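Long-range contacts in putative aminopeptidase (Leishmania major, PDB 5NTH), which probably acts as a manganese-dependent M17 leucyl aminopeptidase, removing amino acids from the N terminus of peptides, and is bound here to actinonin: residues G421-A426 against M513-S518; V296-V301 against K319-G324. All coordinates share one frame; numbering follows the deposited sequence.

Contact 1 of 2, residues G421-A426 against M513-S518. With BB2 (actinonin), chain E.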
loop_
_atom_site.group_PDB
_atom_site.type_symbol
_atom_site.label_atom_id
_atom_site.label_comp_id
_atom_site.label_asym_id
_atom_site.label_seq_id
_atom_site.Cartn_x
_atom_site.Cartn_y
_atom_site.Cartn_z
ATOM N N GLY A 421 4.117 -3.184 18.864
ATOM C CA GLY A 421 3.660 -1.836 18.531
ATOM C C GLY A 421 2.283 -1.486 19.084
ATOM O O GLY A 421 1.933 -0.308 19.213
ATOM N N ALA A 422 1.488 -2.497 19.406
ATOM C CA ALA A 422 0.192 -2.271 20.008
ATOM C C ALA A 422 0.362 -1.519 21.328
ATOM O O ALA A 422 -0.444 -0.626 21.685
ATOM C CB ALA A 422 -0.516 -3.595 20.215
ATOM N N GLN A 423 1.439 -1.858 22.029
ATOM C CA GLN A 423 1.851 -1.131 23.216
ATOM C C GLN A 423 1.804 0.365 23.038
ATOM O O GLN A 423 1.199 1.048 23.853
ATOM C CB GLN A 423 3.253 -1.558 23.628
ATOM C CG GLN A 423 3.769 -0.929 24.922
ATOM C CD GLN A 423 4.641 0.302 24.659
ATOM O OE1 GLN A 423 5.730 0.206 24.080
ATOM N NE2 GLN A 423 4.144 1.476 25.065
ATOM N N GLY A 424 2.449 0.881 21.988
ATOM C CA GLY A 424 2.467 2.327 21.735
ATOM C C GLY A 424 1.071 2.919 21.530
ATOM O O GLY A 424 0.748 4.009 22.026
ATOM N N VAL A 425 0.226 2.178 20.823
ATOM C CA VAL A 425 -1.138 2.609 20.567
ATOM C C VAL A 425 -1.929 2.643 21.884
ATOM O O VAL A 425 -2.749 3.522 22.126
ATOM C CB VAL A 425 -1.803 1.656 19.562
ATOM C CG1 VAL A 425 -3.255 2.069 19.298
ATOM C CG2 VAL A 425 -0.995 1.592 18.251
ATOM N N ALA A 426 -1.664 1.665 22.731
ATOM C CA ALA A 426 -2.318 1.537 24.034
ATOM C C ALA A 426 -1.977 2.658 24.999
ATOM O O ALA A 426 -2.859 3.410 25.427
ATOM C CB ALA A 426 -1.925 0.208 24.663
ATOM N N MET A 513 7.687 -2.899 26.965
ATOM C CA MET A 513 8.318 -1.587 26.931
ATOM C C MET A 513 8.940 -1.308 25.574
ATOM O O MET A 513 10.044 -0.837 25.476
ATOM C CB MET A 513 9.317 -1.406 28.095
ATOM C CG MET A 513 9.981 -2.644 28.657
ATOM S SD MET A 513 11.108 -3.392 27.506
ATOM C CE MET A 513 12.531 -2.347 27.845
ATOM N N ALA A 514 8.191 -1.552 24.519
ATOM C CA ALA A 514 8.728 -1.365 23.175
ATOM C C ALA A 514 9.126 0.102 22.854
ATOM O O ALA A 514 10.248 0.340 22.438
ATOM C CB ALA A 514 7.751 -1.903 22.152
ATOM N N TYR A 515 8.221 1.056 23.069
ATOM C CA TYR A 515 8.495 2.481 22.841
ATOM C C TYR A 515 9.310 3.203 23.949
ATOM O O TYR A 515 10.196 3.973 23.634
ATOM C CB TYR A 515 7.201 3.237 22.470
ATOM C CG TYR A 515 6.741 2.783 21.118
ATOM C CD1 TYR A 515 6.023 1.588 20.965
ATOM C CD2 TYR A 515 7.128 3.458 19.969
ATOM C CE1 TYR A 515 5.677 1.120 19.710
ATOM C CE2 TYR A 515 6.775 2.986 18.709
ATOM C CZ TYR A 515 6.052 1.817 18.582
ATOM O OH TYR A 515 5.701 1.364 17.326
ATOM N N PRO A 516 9.047 2.937 25.240
ATOM C CA PRO A 516 9.835 3.635 26.297
ATOM C C PRO A 516 11.352 3.313 26.338
ATOM O O PRO A 516 12.135 4.064 26.933
ATOM C CB PRO A 516 9.154 3.194 27.598
ATOM C CG PRO A 516 7.842 2.613 27.200
ATOM C CD PRO A 516 7.992 2.085 25.810
ATOM N N THR A 517 11.742 2.222 25.682
ATOM C CA THR A 517 13.105 1.771 25.657
ATOM C C THR A 517 14.034 2.695 24.873
ATOM O O THR A 517 15.238 2.564 24.974
ATOM C CB THR A 517 13.200 0.371 25.024
ATOM O OG1 THR A 517 14.292 -0.345 25.579
ATOM C CG2 THR A 517 13.395 0.430 23.474
ATOM N N SER A 518 13.478 3.558 24.039
ATOM C CA SER A 518 14.273 4.470 23.246
ATOM C C SER A 518 13.519 5.713 22.910
ATOM O O SER A 518 12.309 5.754 22.956
ATOM C CB SER A 518 14.752 3.844 21.929
ATOM O OG SER A 518 13.791 3.971 20.891
HETATM C C5 BB2 E . 6.300 -6.069 16.873
HETATM C C3 BB2 E . 7.438 -7.039 16.760
HETATM O O4 BB2 E . 7.958 -7.152 15.685
HETATM N N1 BB2 E . 7.887 -7.711 17.811
HETATM O O2 BB2 E . 8.989 -8.582 17.659
HETATM C C6 BB2 E . 5.132 -6.555 16.024
HETATM C C12 BB2 E . 4.310 -5.362 15.659
HETATM O O13 BB2 E . 3.463 -5.004 16.431
HETATM C C7 BB2 E . 4.333 -7.602 16.811
HETATM C C8 BB2 E . 3.078 -8.098 16.100
HETATM C C9 BB2 E . 3.406 -8.932 14.870
HETATM C C10 BB2 E . 2.690 -8.409 13.637
HETATM C C11 BB2 E . 1.209 -8.742 13.679
HETATM N N14 BB2 E . 4.549 -4.726 14.520
HETATM C C15 BB2 E . 3.795 -3.533 14.146
HETATM C C16 BB2 E . 4.691 -2.486 13.441
HETATM C C18 BB2 E . 3.990 -1.657 12.354
HETATM C C17 BB2 E . 5.337 -1.548 14.480
HETATM C C19 BB2 E . 2.540 -3.952 13.421
HETATM O O20 BB2 E . 1.520 -3.933 14.080
HETATM N N21 BB2 E . 2.526 -4.330 12.123
HETATM C C22 BB2 E . 1.310 -4.173 11.314
HETATM C C23 BB2 E . 3.584 -4.909 11.280
HETATM C C24 BB2 E . 3.177 -4.673 9.825
HETATM C C25 BB2 E . 1.780 -4.084 9.852
HETATM C C26 BB2 E . 0.450 -5.426 11.543
HETATM O O27 BB2 E . -0.057 -5.489 12.884
#
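Q423 reaches from helix 422-427 to the loop that follows strand 508-512 and takes the backbone N-H of Y515 on its side-chain oxygen. The bond is short and nearly straight: Y515 N lies 2.8 Å from Q423 OE1, with 176° at the hydrogen, and the donor sits in the plane of the amide. With CG anti to the backbone N (chi1 -176°) and a bend at chi2, the side chain leaves the helix and turns its amide oxygen toward the backbone N of Y515. Packing is tight around this oxygen. A514 CB lies 3.5 Å from Q423 OE1 and P516 CD 3.4 Å from the same oxygen, Q423 and P516 meeting tip to tip. The Y515 ring presents its edge: CD1 lies 3.4 Å from Q423 OE1, and farther along the same ring CE1 lies 3.8 Å from G421 CA. G424, without a side chain, lets the ring come in obliquely, with its CA 3.7 Å from Y515 CD1. The contact is looser toward the tip of Y515, where OH stands 4.0 Å from G421 CA, close to the actinonin. A422 points away from the loop, and A422 and V425 pack on V425 and A422 of a second subunit, whose S485 also touches Y515. Chemically, one buried amide oxygen joins helix and loop, while Q423 NE2 has a weak bond to G428 O, so both ends of the amide are engaged and its rotation is probably fixed. That ties the Y515 loop to the segment where G421 N donates to actinonin O13 at 3.1 Å, part of the inhibitor pocket of this M17 catalytic domain.

Contact 2 of 2, residues V296-V301 against K319-G324; sequences VGKGIV and KTDMGG. With MN (manganese (II) ion), chain C; BB2 (actinonin), chain E.
K298 and D321 meet at one manganese ion, each contributing a single ligand atom. Metal coordination dominates: the ion lies 2.0 Å from K298 NZ and 1.9 Å from D321 OD2, and actinonin O2, on the hydroxamate end of the inhibitor, is a third ligand at 1.9 Å. E390 OE2 also binds the ion. K298 runs out almost fully extended, its CG anti to the backbone N (chi1 176°), and crosses D321 obliquely before their ends converge on the metal. OD1, the other carboxylate oxygen of D321, is hydrogen-bonded to T418 OG1, a second-shell contact that would steady the carboxylate. D303 and E390 belong to this site and are shared with a second manganese, making the two-metal centre of M17 aminopeptidases.

Polar backbone contacts are sparse. I300 N gives a weak, bent bond to D321 O, 3.4 Å long. A water donates to K298 O and accepts from G324 N, bridging strand and helix start, while the CA-H of M322 points at K298 O with CA 3.4 Å from that oxygen. Van der Waals contacts fill in beside these: I300 and D321 lie side by side, methyl CG2 against OD2, and M322 CB packs on G299 CA at 3.7 Å. The one apolar side-chain pair is M322 CG with V301 CG1; chi1 (43°) sets CG between the backbone N and the carbonyl carbon, beside V301. G297 and G324, both without side chains, let the backbones come close, G297 CA 4.1 Å from G324 C.

Within the fold, strand 291-300 of the central mixed sheet runs between strands 349-361 and 412-417. Helix 391-404 packs on V296 and I300, helix 203-221 touches M322, and helix 323-341 leaves from the N-cap residue M322.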
loop_
_atom_site.group_PDB
_atom_site.type_symbol
_atom_site.label_atom_id
_atom_site.label_comp_id
_atom_site.label_asym_id
_atom_site.label_seq_id
_atom_site.Cartn_x
_atom_site.Cartn_y
_atom_site.Cartn_z
ATOM N N VAL A 296 12.796 -12.365 33.529
ATOM C CA VAL A 296 12.993 -12.860 32.153
ATOM C C VAL A 296 12.859 -11.732 31.147
ATOM O O VAL A 296 11.937 -10.926 31.217
ATOM C CB VAL A 296 11.976 -13.952 31.773
ATOM C CG1 VAL A 296 12.315 -14.582 30.433
ATOM C CG2 VAL A 296 11.923 -15.043 32.830
ATOM N N GLY A 297 13.774 -11.701 30.186
ATOM C CA GLY A 297 13.806 -10.626 29.213
ATOM C C GLY A 297 14.060 -11.062 27.796
ATOM O O GLY A 297 14.852 -11.990 27.550
ATOM N N LYS A 298 13.393 -10.369 26.871
ATOM C CA LYS A 298 13.556 -10.588 25.444
ATOM C C LYS A 298 14.906 -10.028 25.020
ATOM O O LYS A 298 15.105 -8.812 25.036
ATOM C CB LYS A 298 12.398 -9.928 24.664
ATOM C CG LYS A 298 12.475 -9.981 23.129
ATOM C CD LYS A 298 11.222 -9.385 22.488
ATOM C CE LYS A 298 11.489 -8.753 21.124
ATOM N NZ LYS A 298 10.337 -8.677 20.167
ATOM N N GLY A 299 15.827 -10.927 24.674
ATOM C CA GLY A 299 17.122 -10.576 24.097
ATOM C C GLY A 299 17.207 -10.812 22.584
ATOM O O GLY A 299 18.131 -11.486 22.093
ATOM N N ILE A 300 16.269 -10.258 21.826
ATOM C CA ILE A 300 16.347 -10.363 20.373
ATOM C C ILE A 300 17.299 -9.271 19.920
ATOM O O ILE A 300 16.959 -8.084 19.933
ATOM C CB ILE A 300 14.962 -10.300 19.707
ATOM C CG1 ILE A 300 14.158 -11.562 20.053
ATOM C CG2 ILE A 300 15.061 -10.128 18.205
ATOM C CD1 ILE A 300 14.733 -12.889 19.579
ATOM N N VAL A 301 18.516 -9.687 19.570
ATOM C CA VAL A 301 19.597 -8.735 19.280
ATOM C C VAL A 301 19.367 -7.966 17.987
ATOM O O VAL A 301 19.783 -6.806 17.847
ATOM C CB VAL A 301 20.985 -9.387 19.266
ATOM C CG1 VAL A 301 21.305 -9.893 20.667
ATOM C CG2 VAL A 301 21.110 -10.468 18.188
ATOM N N LYS A 319 17.832 -3.035 16.549
ATOM C CA LYS A 319 18.905 -2.867 17.473
ATOM C C LYS A 319 18.425 -2.996 18.898
ATOM O O LYS A 319 19.037 -3.604 19.701
ATOM C CB LYS A 319 19.345 -1.441 17.291
ATOM C CG LYS A 319 20.775 -1.086 17.501
ATOM C CD LYS A 319 20.798 0.382 17.816
ATOM C CE LYS A 319 21.735 1.174 16.944
ATOM N NZ LYS A 319 21.840 2.600 17.362
ATOM N N THR A 320 17.327 -2.355 19.182
ATOM C CA THR A 320 16.814 -2.185 20.510
ATOM C C THR A 320 15.861 -3.258 20.918
ATOM O O THR A 320 15.335 -3.227 22.020
ATOM C CB THR A 320 16.059 -0.844 20.655
ATOM O OG1 THR A 320 14.825 -0.862 19.920
ATOM C CG2 THR A 320 16.949 0.324 20.207
ATOM N N ASP A 321 15.634 -4.223 20.043
ATOM C CA ASP A 321 14.744 -5.291 20.376
ATOM C C ASP A 321 15.319 -6.252 21.454
ATOM O O ASP A 321 14.653 -7.238 21.819
ATOM C CB ASP A 321 14.332 -6.035 19.103
ATOM C CG ASP A 321 12.845 -6.453 19.106
ATOM O OD1 ASP A 321 11.981 -5.645 19.522
ATOM O OD2 ASP A 321 12.543 -7.586 18.664
ATOM N N MET A 322 16.534 -5.979 21.958
ATOM C CA MET A 322 17.036 -6.665 23.169
ATOM C C MET A 322 16.942 -5.815 24.465
ATOM O O MET A 322 17.558 -6.138 25.486
ATOM C CB MET A 322 18.423 -7.272 22.962
ATOM C CG MET A 322 19.433 -6.421 22.229
ATOM S SD MET A 322 19.656 -4.807 22.986
ATOM C CE MET A 322 20.729 -5.197 24.366
ATOM N N GLY A 323 16.091 -4.791 24.428
ATOM C CA GLY A 323 15.885 -3.873 25.534
ATOM C C GLY A 323 15.328 -4.492 26.803
ATOM O O GLY A 323 15.815 -4.211 27.884
ATOM N N GLY A 324 14.293 -5.308 26.679
ATOM C CA GLY A 324 13.729 -5.970 27.831
ATOM C C GLY A 324 14.793 -6.754 28.536
ATOM O O GLY A 324 14.929 -6.674 29.735
HETATM MN MN MN C . 10.805 -8.213 18.279
HETATM C C5 BB2 E . 6.300 -6.069 16.873
HETATM C C3 BB2 E . 7.438 -7.039 16.760
HETATM O O4 BB2 E . 7.958 -7.152 15.685
HETATM N N1 BB2 E . 7.887 -7.711 17.811
HETATM O O2 BB2 E . 8.989 -8.582 17.659
HETATM C C6 BB2 E . 5.132 -6.555 16.024
HETATM C C12 BB2 E . 4.310 -5.362 15.659
HETATM O O13 BB2 E . 3.463 -5.004 16.431
HETATM C C7 BB2 E . 4.333 -7.602 16.811
HETATM C C8 BB2 E . 3.078 -8.098 16.100
HETATM C C9 BB2 E . 3.406 -8.932 14.870
HETATM C C10 BB2 E . 2.690 -8.409 13.637
HETATM C C11 BB2 E . 1.209 -8.742 13.679
HETATM N N14 BB2 E . 4.549 -4.726 14.520
HETATM C C15 BB2 E . 3.795 -3.533 14.146
HETATM C C16 BB2 E . 4.691 -2.486 13.441
HETATM C C18 BB2 E . 3.990 -1.657 12.354
HETATM C C17 BB2 E . 5.337 -1.548 14.480
HETATM C C19 BB2 E . 2.540 -3.952 13.421
HETATM O O20 BB2 E . 1.520 -3.933 14.080
HETATM N N21 BB2 E . 2.526 -4.330 12.123
HETATM C C22 BB2 E . 1.310 -4.173 11.314
HETATM C C23 BB2 E . 3.584 -4.909 11.280
HETATM C C24 BB2 E . 3.177 -4.673 9.825
HETATM C C25 BB2 E . 1.780 -4.084 9.852
HETATM C C26 BB2 E . 0.450 -5.426 11.543
HETATM O O27 BB2 E . -0.057 -5.489 12.884
HETATM O O HOH W 1 13.201 -6.591 24.376
#

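In the fold
Both contacts lie in the catalytic domain and follow one another along the chain, neither nested nor crossed. From the N terminus, contact 2 comes first, joining the end of strand 291-300 to the start of helix 323-341 and closing a short loop of 17 intervening residues. Contact 1 opens later, after strand 412-417, and its 86 intervening residues run through strands 432-436 and 456-458 and several helices before strand 508-512 brings the chain back. The two centres are 13 Å apart. They touch where M513 and T517 of contact 1 pack on the 320-324 region, and actinonin spans them, its hydroxamate on the manganese of contact 2 and its O13 on G421 of contact 1.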